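Local coordinates for protein succinyl-CoA ligase (ADP-forming) subunit alpha (Methanosaeta concilii, PDB 6HXI) that binds coenzyme A and joins a CoA-ligase-type region to a citrate synthase-like C-terminal region, assembling with citrate lyase subunit 1, at residues C171-K177 against I225-L231; W258-T262 against A287-N291; C357-D361 against L391-K395. The contacts are given in a common frame with arbitrary orientation. Residue numbers count along the deposited sequence, not the author numbering.

Interaction 1: residues C171-K177 against I225-L231; sequences CVGFVSK and IKMIACL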
ATOM      1  N   CYS B 171      58.833 -28.291  12.605  1.00 58.53           N
ATOM      2  CA  CYS B 171      59.431 -29.519  12.063  1.00 59.43           C
ATOM      3  C   CYS B 171      58.657 -30.796  12.404  1.00 58.09           C
ATOM      4  O   CYS B 171      59.080 -31.882  11.994  1.00 58.80           O
ATOM      5  CB  CYS B 171      60.876 -29.626  12.535  1.00 63.91           C
ATOM      6  SG  CYS B 171      61.047 -30.205  14.246  1.00 69.30           S
ATOM      7  N   VAL B 172      57.563 -30.686  13.183  1.00 50.68           N
ATOM      8  CA  VAL B 172      56.804 -31.844  13.671  1.00 48.58           C
ATOM      9  C   VAL B 172      55.649 -32.258  12.761  1.00 49.35           C
ATOM     10  O   VAL B 172      54.795 -31.446  12.428  1.00 47.05           O
ATOM     11  CB  VAL B 172      56.331 -31.652  15.146  1.00 51.18           C
ATOM     12  CG1 VAL B 172      55.782 -32.958  15.736  1.00 49.78           C
ATOM     13  CG2 VAL B 172      57.462 -31.097  16.026  1.00 52.63           C
ATOM     14  N   GLY B 173      55.613 -33.543  12.429  1.00 46.67           N
ATOM     15  CA  GLY B 173      54.533 -34.169  11.672  1.00 45.56           C
ATOM     16  C   GLY B 173      53.676 -34.900  12.672  1.00 48.95           C
ATOM     17  O   GLY B 173      54.137 -35.861  13.280  1.00 49.23           O
ATOM     18  N   PHE B 174      52.452 -34.406  12.911  1.00 46.50           N
ATOM     19  CA  PHE B 174      51.544 -34.949  13.927  1.00 45.86           C
ATOM     20  C   PHE B 174      50.293 -35.684  13.397  1.00 48.87           C
ATOM     21  O   PHE B 174      49.602 -35.173  12.513  1.00 46.18           O
ATOM     22  CB  PHE B 174      51.105 -33.833  14.912  1.00 46.46           C
ATOM     23  CG  PHE B 174      50.293 -34.380  16.054  1.00 46.61           C
ATOM     24  CD1 PHE B 174      50.904 -35.068  17.094  1.00 49.69           C
ATOM     25  CD2 PHE B 174      48.906 -34.301  16.040  1.00 46.89           C
ATOM     26  CE1 PHE B 174      50.143 -35.652  18.109  1.00 50.60           C
ATOM     27  CE2 PHE B 174      48.146 -34.885  17.054  1.00 49.16           C
ATOM     28  CZ  PHE B 174      48.766 -35.547  18.086  1.00 48.89           C
ATOM     29  N   VAL B 175      49.933 -36.817  14.040  1.00 45.14           N
ATOM     30  CA  VAL B 175      48.715 -37.562  13.691  1.00 43.28           C
ATOM     31  C   VAL B 175      48.038 -38.151  14.961  1.00 46.87           C
ATOM     32  O   VAL B 175      48.697 -38.745  15.825  1.00 46.99           O
ATOM     33  CB  VAL B 175      48.948 -38.615  12.552  1.00 47.66           C
ATOM     34  CG1 VAL B 175      49.799 -39.783  13.011  1.00 48.20           C
ATOM     35  CG2 VAL B 175      47.632 -39.107  11.950  1.00 46.73           C
ATOM     36  N   SER B 176      46.731 -37.954  15.075  1.00 42.08           N
ATOM     37  CA  SER B 176      45.961 -38.495  16.187  1.00 42.31           C
ATOM     38  C   SER B 176      44.658 -39.150  15.698  1.00 47.51           C
ATOM     39  O   SER B 176      44.367 -39.150  14.498  1.00 45.88           O
ATOM     40  CB  SER B 176      45.664 -37.410  17.218  1.00 42.59           C
ATOM     41  OG  SER B 176      44.773 -36.432  16.706  1.00 46.72           O
ATOM     42  N   LYS B 177      43.898 -39.730  16.621  1.00 46.78           N
ATOM     43  CA  LYS B 177      42.570 -40.251  16.327  1.00 47.00           C
ATOM     44  C   LYS B 177      41.585 -39.151  16.725  1.00 51.99           C
ATOM     45  O   LYS B 177      40.738 -38.763  15.936  1.00 51.48           O
ATOM     46  CB  LYS B 177      42.301 -41.555  17.094  1.00 49.83           C
ATOM     47  CG  LYS B 177      42.603 -42.783  16.263  1.00 48.38           C
ATOM     48  CD  LYS B 177      42.924 -43.996  17.112  1.00 44.36           C
ATOM     49  CE  LYS B 177      43.061 -45.210  16.221  1.00 45.95           C
ATOM     50  NZ  LYS B 177      43.306 -46.474  16.977  1.00 49.39           N
ATOM     51  N   ILE B 225      59.779 -31.928   7.423  1.00 65.62           N
ATOM     52  CA  ILE B 225      59.500 -32.659   8.663  1.00 63.76           C
ATOM     53  C   ILE B 225      60.738 -33.481   9.071  1.00 68.08           C
ATOM     54  O   ILE B 225      61.234 -34.294   8.280  1.00 68.11           O
ATOM     55  CB  ILE B 225      58.220 -33.540   8.506  1.00 65.17           C
ATOM     56  CG1 ILE B 225      56.955 -32.654   8.418  1.00 63.48           C
ATOM     57  CG2 ILE B 225      58.092 -34.597   9.639  1.00 66.13           C
ATOM     58  CD1 ILE B 225      55.728 -33.275   7.744  1.00 65.83           C
ATOM     59  N   LYS B 226      61.215 -33.270  10.314  1.00 63.67           N
ATOM     60  CA  LYS B 226      62.367 -33.969  10.901  1.00 64.66           C
ATOM     61  C   LYS B 226      61.919 -34.819  12.113  1.00 69.30           C
ATOM     62  O   LYS B 226      62.686 -35.625  12.631  1.00 71.40           O
ATOM     63  CB  LYS B 226      63.435 -32.946  11.360  1.00 67.18           C
ATOM     64  CG  LYS B 226      63.642 -31.739  10.445  1.00 73.10           C
ATOM     65  CD  LYS B 226      64.384 -32.068   9.159  1.00 82.29           C
ATOM     66  CE  LYS B 226      64.633 -30.838   8.332  1.00 85.38           C
ATOM     67  NZ  LYS B 226      65.161 -31.196   6.997  1.00 91.51           N
ATOM     68  N   MET B 227      60.671 -34.636  12.559  1.00 64.71           N
ATOM     69  CA  MET B 227      60.146 -35.290  13.752  1.00 63.60           C
ATOM     70  C   MET B 227      58.707 -35.756  13.537  1.00 63.36           C
ATOM     71  O   MET B 227      57.895 -34.993  13.001  1.00 60.91           O
ATOM     72  CB  MET B 227      60.167 -34.227  14.850  1.00 66.22           C
ATOM     73  CG  MET B 227      60.488 -34.726  16.192  1.00 70.49           C
ATOM     74  SD  MET B 227      60.427 -33.303  17.298  1.00 73.19           S
ATOM     75  CE  MET B 227      59.456 -33.978  18.561  1.00 68.56           C
ATOM     76  N   ILE B 228      58.374 -36.995  13.969  1.00 58.40           N
ATOM     77  CA  ILE B 228      56.997 -37.517  13.871  1.00 56.03           C
ATOM     78  C   ILE B 228      56.428 -37.748  15.285  1.00 58.15           C
ATOM     79  O   ILE B 228      57.144 -38.174  16.180  1.00 58.81           O
ATOM     80  CB  ILE B 228      56.822 -38.744  12.919  1.00 59.51           C
ATOM     81  CG1 ILE B 228      57.583 -38.542  11.570  1.00 60.61           C
ATOM     82  CG2 ILE B 228      55.322 -39.039  12.665  1.00 58.55           C
ATOM     83  CD1 ILE B 228      57.789 -39.808  10.700  1.00 59.04           C
ATOM     84  N   ALA B 229      55.175 -37.372  15.507  1.00 52.76           N
ATOM     85  CA  ALA B 229      54.531 -37.541  16.809  1.00 51.58           C
ATOM     86  C   ALA B 229      53.136 -38.089  16.602  1.00 56.05           C
ATOM     87  O   ALA B 229      52.419 -37.593  15.735  1.00 54.09           O
ATOM     88  CB  ALA B 229      54.468 -36.206  17.539  1.00 51.12           C
ATOM     89  N   CYS B 230      52.741 -39.122  17.361  1.00 55.15           N
ATOM     90  CA  CYS B 230      51.369 -39.605  17.226  1.00 54.94           C
ATOM     91  C   CYS B 230      50.729 -39.982  18.546  1.00 55.70           C
ATOM     92  O   CYS B 230      51.404 -40.279  19.520  1.00 55.45           O
ATOM     93  CB  CYS B 230      51.229 -40.713  16.192  1.00 56.49           C
ATOM     94  SG  CYS B 230      51.966 -42.271  16.676  1.00 62.98           S
ATOM     95  N   LEU B 231      49.413 -39.889  18.574  1.00 51.00           N
ATOM     96  CA  LEU B 231      48.596 -40.179  19.737  1.00 50.91           C
ATOM     97  C   LEU B 231      47.454 -41.091  19.298  1.00 51.40           C
ATOM     98  O   LEU B 231      46.584 -40.664  18.555  1.00 48.41           O
ATOM     99  CB  LEU B 231      48.062 -38.855  20.312  1.00 50.01           C
ATOM    100  CG  LEU B 231      47.354 -38.888  21.662  1.00 55.55           C
ATOM    101  CD1 LEU B 231      48.318 -39.220  22.789  1.00 57.54           C
ATOM    102  CD2 LEU B 231      46.645 -37.545  21.930  1.00 57.69           C
TER
HETATM  103  O   HOH W   1      44.248 -39.572  19.387  1.00 42.11           O
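Backbone hydrogen bonds zip C171-K177 and I225-L231 into a parallel ladder, the two strand axes lying 4.5 Å apart and 20° from parallel. G173 N donates to M227 O (2.8 Å) and A229 N to G173 O (2.9 Å), and the pattern recurs with V175 N to A229 O and L231 N to V175 O, both 3.1 Å. At the entry C171 O accepts two bonds, from K226 N (3.1 Å) and M227 N (3.2 Å). At the exit K177 N reaches L231 O only weakly (3.4 Å), and a water that accepts from K177 N and donates to L231 O reinforces the join.

Apolar contacts join register pairs and, on the face bearing F174, also run diagonally, V172 to A229 and F174 to L231. V172 CG2 meets M227 SD at 3.9 Å, V172 CG1 meets A229 CB at 3.9 Å, and the F174 ring lies along A229 and L231, with CZ 4.0 Å from L231 CB. Across the other face V175 CG1 touches C230 CB (3.6 Å), whereas G173 leaves space for I225 CG2, 3.9 Å from G173 N.

The pair belongs to the interior of a flavodoxin-like sheet, strand 196-201 flanking 172-176 and strand 255-260 flanking 227-233. Helices 179-192 and 308-322 cover the face bearing F174, M227 and A229; helix 212-221 packs on V175 across the sheet.

Interaction 2: residues W258-T262 against A287-N291; sequences WVTGT and AQAKN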
ATOM      1  N   TRP B 258      52.136 -42.376  21.813  1.00 56.19           N
ATOM      2  CA  TRP B 258      51.367 -42.668  23.016  1.00 55.25           C
ATOM      3  C   TRP B 258      49.978 -43.173  22.658  1.00 55.44           C
ATOM      4  O   TRP B 258      49.319 -42.597  21.796  1.00 51.96           O
ATOM      5  CB  TRP B 258      51.315 -41.494  24.014  1.00 53.82           C
ATOM      6  CG  TRP B 258      50.541 -41.840  25.261  1.00 55.34           C
ATOM      7  CD1 TRP B 258      49.281 -41.424  25.589  1.00 57.05           C
ATOM      8  CD2 TRP B 258      50.922 -42.792  26.266  1.00 56.67           C
ATOM      9  NE1 TRP B 258      48.874 -42.019  26.759  1.00 57.02           N
ATOM     10  CE2 TRP B 258      49.861 -42.865  27.196  1.00 60.55           C
ATOM     11  CE3 TRP B 258      52.065 -43.579  26.478  1.00 59.63           C
ATOM     12  CZ2 TRP B 258      49.915 -43.685  28.329  1.00 61.59           C
ATOM     13  CZ3 TRP B 258      52.115 -44.400  27.594  1.00 63.19           C
ATOM     14  CH2 TRP B 258      51.056 -44.440  28.511  1.00 63.69           C
ATOM     15  N   VAL B 259      49.551 -44.265  23.314  1.00 52.66           N
ATOM     16  CA  VAL B 259      48.239 -44.875  23.116  1.00 51.67           C
ATOM     17  C   VAL B 259      47.429 -44.702  24.417  1.00 57.87           C
ATOM     18  O   VAL B 259      47.841 -45.164  25.483  1.00 58.25           O
ATOM     19  CB  VAL B 259      48.330 -46.356  22.642  1.00 56.33           C
ATOM     20  CG1 VAL B 259      46.942 -46.958  22.461  1.00 55.15           C
ATOM     21  CG2 VAL B 259      49.134 -46.473  21.346  1.00 56.20           C
ATOM     22  N   THR B 260      46.297 -43.991  24.320  1.00 55.10           N
ATOM     23  CA  THR B 260      45.401 -43.713  25.454  1.00 55.10           C
ATOM     24  C   THR B 260      44.449 -44.910  25.697  1.00 59.28           C
ATOM     25  O   THR B 260      44.206 -45.705  24.788  1.00 59.61           O
ATOM     26  CB  THR B 260      44.640 -42.401  25.208  1.00 54.20           C
ATOM     27  OG1 THR B 260      43.697 -42.629  24.177  1.00 58.62           O
ATOM     28  CG2 THR B 260      45.551 -41.259  24.792  1.00 49.27           C
ATOM     29  N   GLY B 261      43.914 -45.011  26.903  1.00 55.36           N
ATOM     30  CA  GLY B 261      43.008 -46.092  27.282  1.00 55.34           C
ATOM     31  C   GLY B 261      43.620 -47.064  28.271  1.00 61.67           C
ATOM     32  O   GLY B 261      43.233 -48.231  28.300  1.00 62.18           O
ATOM     33  N   THR B 262      44.580 -46.591  29.085  1.00 59.72           N
ATOM     34  CA  THR B 262      45.253 -47.399  30.110  1.00 63.14           C
ATOM     35  C   THR B 262      44.305 -47.694  31.285  1.00 69.43           C
ATOM     36  O   THR B 262      44.589 -48.575  32.082  1.00 69.55           O
ATOM     37  CB  THR B 262      46.598 -46.768  30.549  1.00 77.17           C
ATOM     38  OG1 THR B 262      46.375 -45.540  31.248  1.00 79.12           O
ATOM     39  CG2 THR B 262      47.563 -46.541  29.378  1.00 77.68           C
ATOM     40  N   ALA B 287      45.521 -50.522  25.298  1.00 57.31           N
ATOM     41  CA  ALA B 287      46.524 -49.460  25.316  1.00 56.96           C
ATOM     42  C   ALA B 287      47.893 -49.992  25.792  1.00 63.65           C
ATOM     43  O   ALA B 287      48.924 -49.605  25.231  1.00 63.11           O
ATOM     44  CB  ALA B 287      46.062 -48.307  26.194  1.00 56.67           C
ATOM     45  N   GLN B 288      47.896 -50.905  26.782  1.00 63.05           N
ATOM     46  CA  GLN B 288      49.119 -51.516  27.328  1.00 65.66           C
ATOM     47  C   GLN B 288      49.881 -52.305  26.266  1.00 71.63           C
ATOM     48  O   GLN B 288      51.059 -52.022  26.048  1.00 74.61           O
ATOM     49  CB  GLN B 288      48.835 -52.360  28.592  1.00 68.67           C
ATOM     50  CG  GLN B 288      48.585 -51.521  29.865  1.00 72.35           C
ATOM     51  CD  GLN B 288      47.190 -50.901  29.989  1.00 73.19           C
ATOM     52  OE1 GLN B 288      46.303 -51.045  29.118  1.00 60.97           O
ATOM     53  NE2 GLN B 288      46.948 -50.227  31.111  1.00 54.80           N
ATOM     54  N   ALA B 289      49.205 -53.242  25.569  1.00 66.12           N
ATOM     55  CA  ALA B 289      49.782 -54.040  24.482  1.00 65.61           C
ATOM     56  C   ALA B 289      50.328 -53.149  23.350  1.00 68.64           C
ATOM     57  O   ALA B 289      51.386 -53.449  22.798  1.00 72.18           O
ATOM     58  CB  ALA B 289      48.740 -54.993  23.931  1.00 65.70           C
ATOM     59  N   LYS B 290      49.642 -52.042  23.049  1.00 59.80           N
ATOM     60  CA  LYS B 290      50.045 -51.074  22.016  1.00 57.75           C
ATOM     61  C   LYS B 290      51.278 -50.241  22.406  1.00 62.71           C
ATOM     62  O   LYS B 290      52.214 -50.139  21.609  1.00 64.32           O
ATOM     63  CB  LYS B 290      48.864 -50.170  21.605  1.00 55.34           C
ATOM     64  CG  LYS B 290      47.778 -50.919  20.828  1.00 54.02           C
ATOM     65  CD  LYS B 290      46.631 -50.018  20.439  1.00 61.70           C
ATOM     66  CE  LYS B 290      45.615 -50.726  19.572  1.00 62.74           C
ATOM     67  NZ  LYS B 290      44.616 -49.781  18.984  1.00 53.46           N
ATOM     68  N   ASN B 291      51.287 -49.669  23.629  1.00 58.41           N
ATOM     69  CA  ASN B 291      52.401 -48.867  24.143  1.00 59.00           C
ATOM     70  C   ASN B 291      53.654 -49.716  24.309  1.00 68.90           C
ATOM     71  O   ASN B 291      54.752 -49.238  24.024  1.00 70.81           O
ATOM     72  CB  ASN B 291      52.021 -48.155  25.453  1.00 54.70           C
ATOM     73  CG  ASN B 291      51.160 -46.923  25.260  1.00 68.34           C
ATOM     74  OD1 ASN B 291      51.346 -46.141  24.318  1.00 62.34           O
ATOM     75  ND2 ASN B 291      50.197 -46.710  26.154  1.00 49.50           N
TER
HETATM   76  O   HOH W   2      43.796 -50.699  27.493  1.00 62.39           O
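This is a strand-to-helix contact at the margin of the CoA-ligase-type sheet: W258-T262, the end of strand 255-260 and the turn after it, meets the first turn of helix 287-297. Strand and helix segments run antiparallel (175°) with axes 7.7 Å apart, and the strand is outermost in its sheet within this chain.

N291 is the centre of the polar contact. Its OD1 accepts from V259 N (2.8 Å) while ND2 donates to V259 O (2.9 Å), so one carboxamide answers both outward backbone groups of the edge residue, much as a neighbouring strand would. The same ND2 lies over a face of the W258 indole, 3.3 Å from CZ3. Further along, Q288 NE2 donates to T262 O (3.0 Å), and a water links G261 O, A287 N and Q288 OE1, accepting from the amide at the helix start.

Between these polar groups A287 fits closely against the turn, its CB 3.4 Å from G261 C and 4.1 Å from V259 CG1. V259 CG1 also touches K290 CD (3.7 Å), although the K290 ammonium turns to a salt bridge with E239. G261 adopts positive phi (110°), where a CB would be jammed against the preceding carbonyl, and its N bonds D288 of the citrate lyase chain.

Every direct hydrogen bond across the contact thus pairs a side-chain carboxamide with backbone: the helix satisfies the edge of the strand and its turn through neutral groups, without a salt bridge between the segments.

Interaction 3: residues C357-D361 against L391-K395; sequences CTISD and LWFKK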
ATOM      1  N   CYS B 357      10.240  -0.448  22.462  1.00 26.93           N
ATOM      2  CA  CYS B 357       9.009  -1.212  22.277  1.00 25.71           C
ATOM      3  C   CYS B 357       8.379  -1.412  23.663  1.00 27.09           C
ATOM      4  O   CYS B 357       8.994  -2.003  24.556  1.00 23.05           O
ATOM      5  CB  CYS B 357       9.246  -2.555  21.591  1.00 25.58           C
ATOM      6  SG  CYS B 357       7.700  -3.464  21.247  1.00 29.35           S
ATOM      7  N   THR B 358       7.168  -0.921  23.846  1.00 22.46           N
ATOM      8  CA  THR B 358       6.518  -1.095  25.130  1.00 24.27           C
ATOM      9  C   THR B 358       5.334  -2.066  25.030  1.00 30.25           C
ATOM     10  O   THR B 358       4.694  -2.282  26.035  1.00 31.25           O
ATOM     11  CB  THR B 358       6.016   0.280  25.666  1.00 33.39           C
ATOM     12  OG1 THR B 358       4.899   0.665  24.875  1.00 27.28           O
ATOM     13  CG2 THR B 358       7.089   1.393  25.644  1.00 29.53           C
ATOM     14  N   ILE B 359       4.995  -2.609  23.841  1.00 25.88           N
ATOM     15  CA  ILE B 359       3.749  -3.394  23.727  1.00 25.61           C
ATOM     16  C   ILE B 359       3.921  -4.916  23.635  1.00 28.36           C
ATOM     17  O   ILE B 359       2.963  -5.631  23.853  1.00 27.91           O
ATOM     18  CB  ILE B 359       2.887  -2.866  22.535  1.00 27.63           C
ATOM     19  CG1 ILE B 359       3.588  -3.037  21.177  1.00 26.74           C
ATOM     20  CG2 ILE B 359       2.465  -1.407  22.764  1.00 27.75           C
ATOM     21  CD1 ILE B 359       2.636  -3.263  20.032  1.00 31.24           C
ATOM     22  N   SER B 360       5.078  -5.403  23.237  1.00 24.93           N
ATOM     23  CA  SER B 360       5.245  -6.838  23.062  1.00 25.22           C
ATOM     24  C   SER B 360       6.688  -7.185  23.131  1.00 28.26           C
ATOM     25  O   SER B 360       7.535  -6.361  22.839  1.00 31.50           O
ATOM     26  CB  SER B 360       4.656  -7.295  21.722  1.00 25.95           C
ATOM     27  OG  SER B 360       5.439  -6.703  20.704  1.00 34.13           O
ATOM     28  N   ASP B 361       6.981  -8.418  23.453  1.00 26.76           N
ATOM     29  CA  ASP B 361       8.342  -8.898  23.632  1.00 25.23           C
ATOM     30  C   ASP B 361       8.405 -10.366  23.290  1.00 29.04           C
ATOM     31  O   ASP B 361       7.805 -11.210  23.989  1.00 27.20           O
ATOM     32  CB  ASP B 361       8.772  -8.645  25.103  1.00 27.10           C
ATOM     33  CG  ASP B 361      10.237  -8.909  25.389  1.00 39.54           C
ATOM     34  OD1 ASP B 361      10.931  -9.448  24.492  1.00 38.66           O
ATOM     35  OD2 ASP B 361      10.690  -8.583  26.512  1.00 44.42           O
ATOM     36  N   LEU B 391      -2.348  -4.733  23.282  1.00 26.35           N
ATOM     37  CA  LEU B 391      -1.452  -4.258  22.214  1.00 24.66           C
ATOM     38  C   LEU B 391      -1.635  -2.824  21.807  1.00 26.68           C
ATOM     39  O   LEU B 391      -0.650  -2.203  21.419  1.00 22.61           O
ATOM     40  CB  LEU B 391      -1.548  -5.196  21.003  1.00 24.01           C
ATOM     41  CG  LEU B 391      -0.973  -6.610  21.296  1.00 28.30           C
ATOM     42  CD1 LEU B 391      -1.201  -7.524  20.141  1.00 30.11           C
ATOM     43  CD2 LEU B 391       0.539  -6.556  21.635  1.00 28.09           C
ATOM     44  N   TRP B 392      -2.866  -2.271  21.884  1.00 24.49           N
ATOM     45  CA  TRP B 392      -3.083  -0.876  21.508  1.00 24.50           C
ATOM     46  C   TRP B 392      -3.188   0.058  22.722  1.00 31.91           C
ATOM     47  O   TRP B 392      -2.703   1.175  22.645  1.00 31.58           O
ATOM     48  CB  TRP B 392      -4.355  -0.691  20.656  1.00 24.03           C
ATOM     49  CG  TRP B 392      -4.394  -1.404  19.331  1.00 23.41           C
ATOM     50  CD1 TRP B 392      -3.543  -2.374  18.879  1.00 25.14           C
ATOM     51  CD2 TRP B 392      -5.434  -1.294  18.358  1.00 22.67           C
ATOM     52  NE1 TRP B 392      -3.992  -2.879  17.689  1.00 23.58           N
ATOM     53  CE2 TRP B 392      -5.163  -2.241  17.349  1.00 24.68           C
ATOM     54  CE3 TRP B 392      -6.595  -0.495  18.255  1.00 25.00           C
ATOM     55  CZ2 TRP B 392      -5.992  -2.399  16.231  1.00 24.33           C
ATOM     56  CZ3 TRP B 392      -7.382  -0.602  17.110  1.00 25.73           C
ATOM     57  CH2 TRP B 392      -7.104  -1.574  16.136  1.00 25.70           C
ATOM     58  N   PHE B 393      -3.896  -0.331  23.798  1.00 29.53           N
ATOM     59  CA  PHE B 393      -4.081   0.626  24.900  1.00 29.38           C
ATOM     60  C   PHE B 393      -3.232   0.319  26.092  1.00 33.98           C
ATOM     61  O   PHE B 393      -3.226   1.104  27.040  1.00 33.33           O
ATOM     62  CB  PHE B 393      -5.560   0.773  25.298  1.00 31.21           C
ATOM     63  CG  PHE B 393      -6.482   1.036  24.136  1.00 33.91           C
ATOM     64  CD1 PHE B 393      -7.002  -0.020  23.379  1.00 38.15           C
ATOM     65  CD2 PHE B 393      -6.849   2.326  23.799  1.00 36.61           C
ATOM     66  CE1 PHE B 393      -7.838   0.219  22.283  1.00 37.11           C
ATOM     67  CE2 PHE B 393      -7.703   2.563  22.711  1.00 38.72           C
ATOM     68  CZ  PHE B 393      -8.174   1.509  21.958  1.00 36.50           C
ATOM     69  N   LYS B 394      -2.492  -0.802  26.032  1.00 31.29           N
ATOM     70  CA  LYS B 394      -1.667  -1.328  27.134  1.00 32.00           C
ATOM     71  C   LYS B 394      -2.521  -1.473  28.409  1.00 34.50           C
ATOM     72  O   LYS B 394      -2.140  -1.028  29.478  1.00 33.90           O
ATOM     73  CB  LYS B 394      -0.384  -0.502  27.331  1.00 33.22           C
ATOM     74  CG  LYS B 394       0.600  -0.676  26.186  1.00 36.09           C
ATOM     75  CD  LYS B 394       1.972  -0.099  26.496  1.00 35.20           C
ATOM     76  CE  LYS B 394       1.952   1.392  26.557  1.00 31.68           C
ATOM     77  NZ  LYS B 394       3.205   1.935  27.144  1.00 38.50           N
ATOM     78  N   LYS B 395      -3.751  -2.015  28.234  1.00 31.36           N
ATOM     79  CA  LYS B 395      -4.707  -2.206  29.312  1.00 30.89           C
ATOM     80  C   LYS B 395      -5.305  -3.585  29.323  1.00 32.60           C
ATOM     81  O   LYS B 395      -5.570  -4.156  28.286  1.00 30.06           O
ATOM     82  CB  LYS B 395      -5.876  -1.199  29.228  1.00 34.64           C
ATOM     83  CG  LYS B 395      -5.489   0.265  29.373  1.00 45.46           C
ATOM     84  CD  LYS B 395      -5.171   0.629  30.803  1.00 47.86           C
ATOM     85  CE  LYS B 395      -4.211   1.793  30.843  1.00 55.43           C
ATOM     86  NZ  LYS B 395      -4.780   3.017  30.242  1.00 68.75           N
TER
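In the citrate synthase-like half of the chain, a loop leading into the first strand of a small three-stranded antiparallel sheet docks against the C-terminal end of helix 383-393. The contact is modest, burying 248 Å² in all, and most of it falls to I359, L391 and K394.

I359 points at the helix end and meets both of the others. L391 CD2 lies 3.4 Å from I359 O and 4.2 Å from I359 CD1, so this leucine methyl rests on the loop backbone as well as on the isoleucine side chain; it also comes within 4.2 Å of S360 CB. The CA atoms of I359 and L391, 5.5 Å apart, are the nearest such pair across the two segments.

K394 is the first residue after the helix to leave helical backbone angles, and its positive phi (53°) places it in the left-handed helical region. The chain turns there with the K394 CB directed toward the loop, and the aliphatic part of its side chain lies along I359, CG 4.0 Å from I359 CG2.

The surroundings are largely intersubunit. C357 extends a parallel beta ladder to a strand of the third subunit, S360 OG bonds D414 of the second subunit, and W392 NE1 bonds I582 O of that same second subunit, so the contact lies where three copies of this protein meet. Past I359, the K394 ammonium donates from NZ to T358 OG1 at 3.1 Å, a hydroxyl also hydrogen-bonded to D590 of the second subunit.

From the N terminus the three contacts close in series, none nesting or crossing. Interaction 1 closes a loop of 47 residues, itself a helix-strand-helix excursion, and sets two inner strands side by side. Interaction 2 follows, closing 24 residues without helix or strand between the next strand and its helix. These two are continuous in space, their centres about 17 Å apart: C230 O and W258 N, 3.2 Å apart, make a probable hydrogen bond between adjoining strands, and L231 packs on W258 and T260. Interaction 3 closes a later loop in the citrate synthase-like half, its centre more than 60 Å from the others and across the chain's centre, at an interface between subunits.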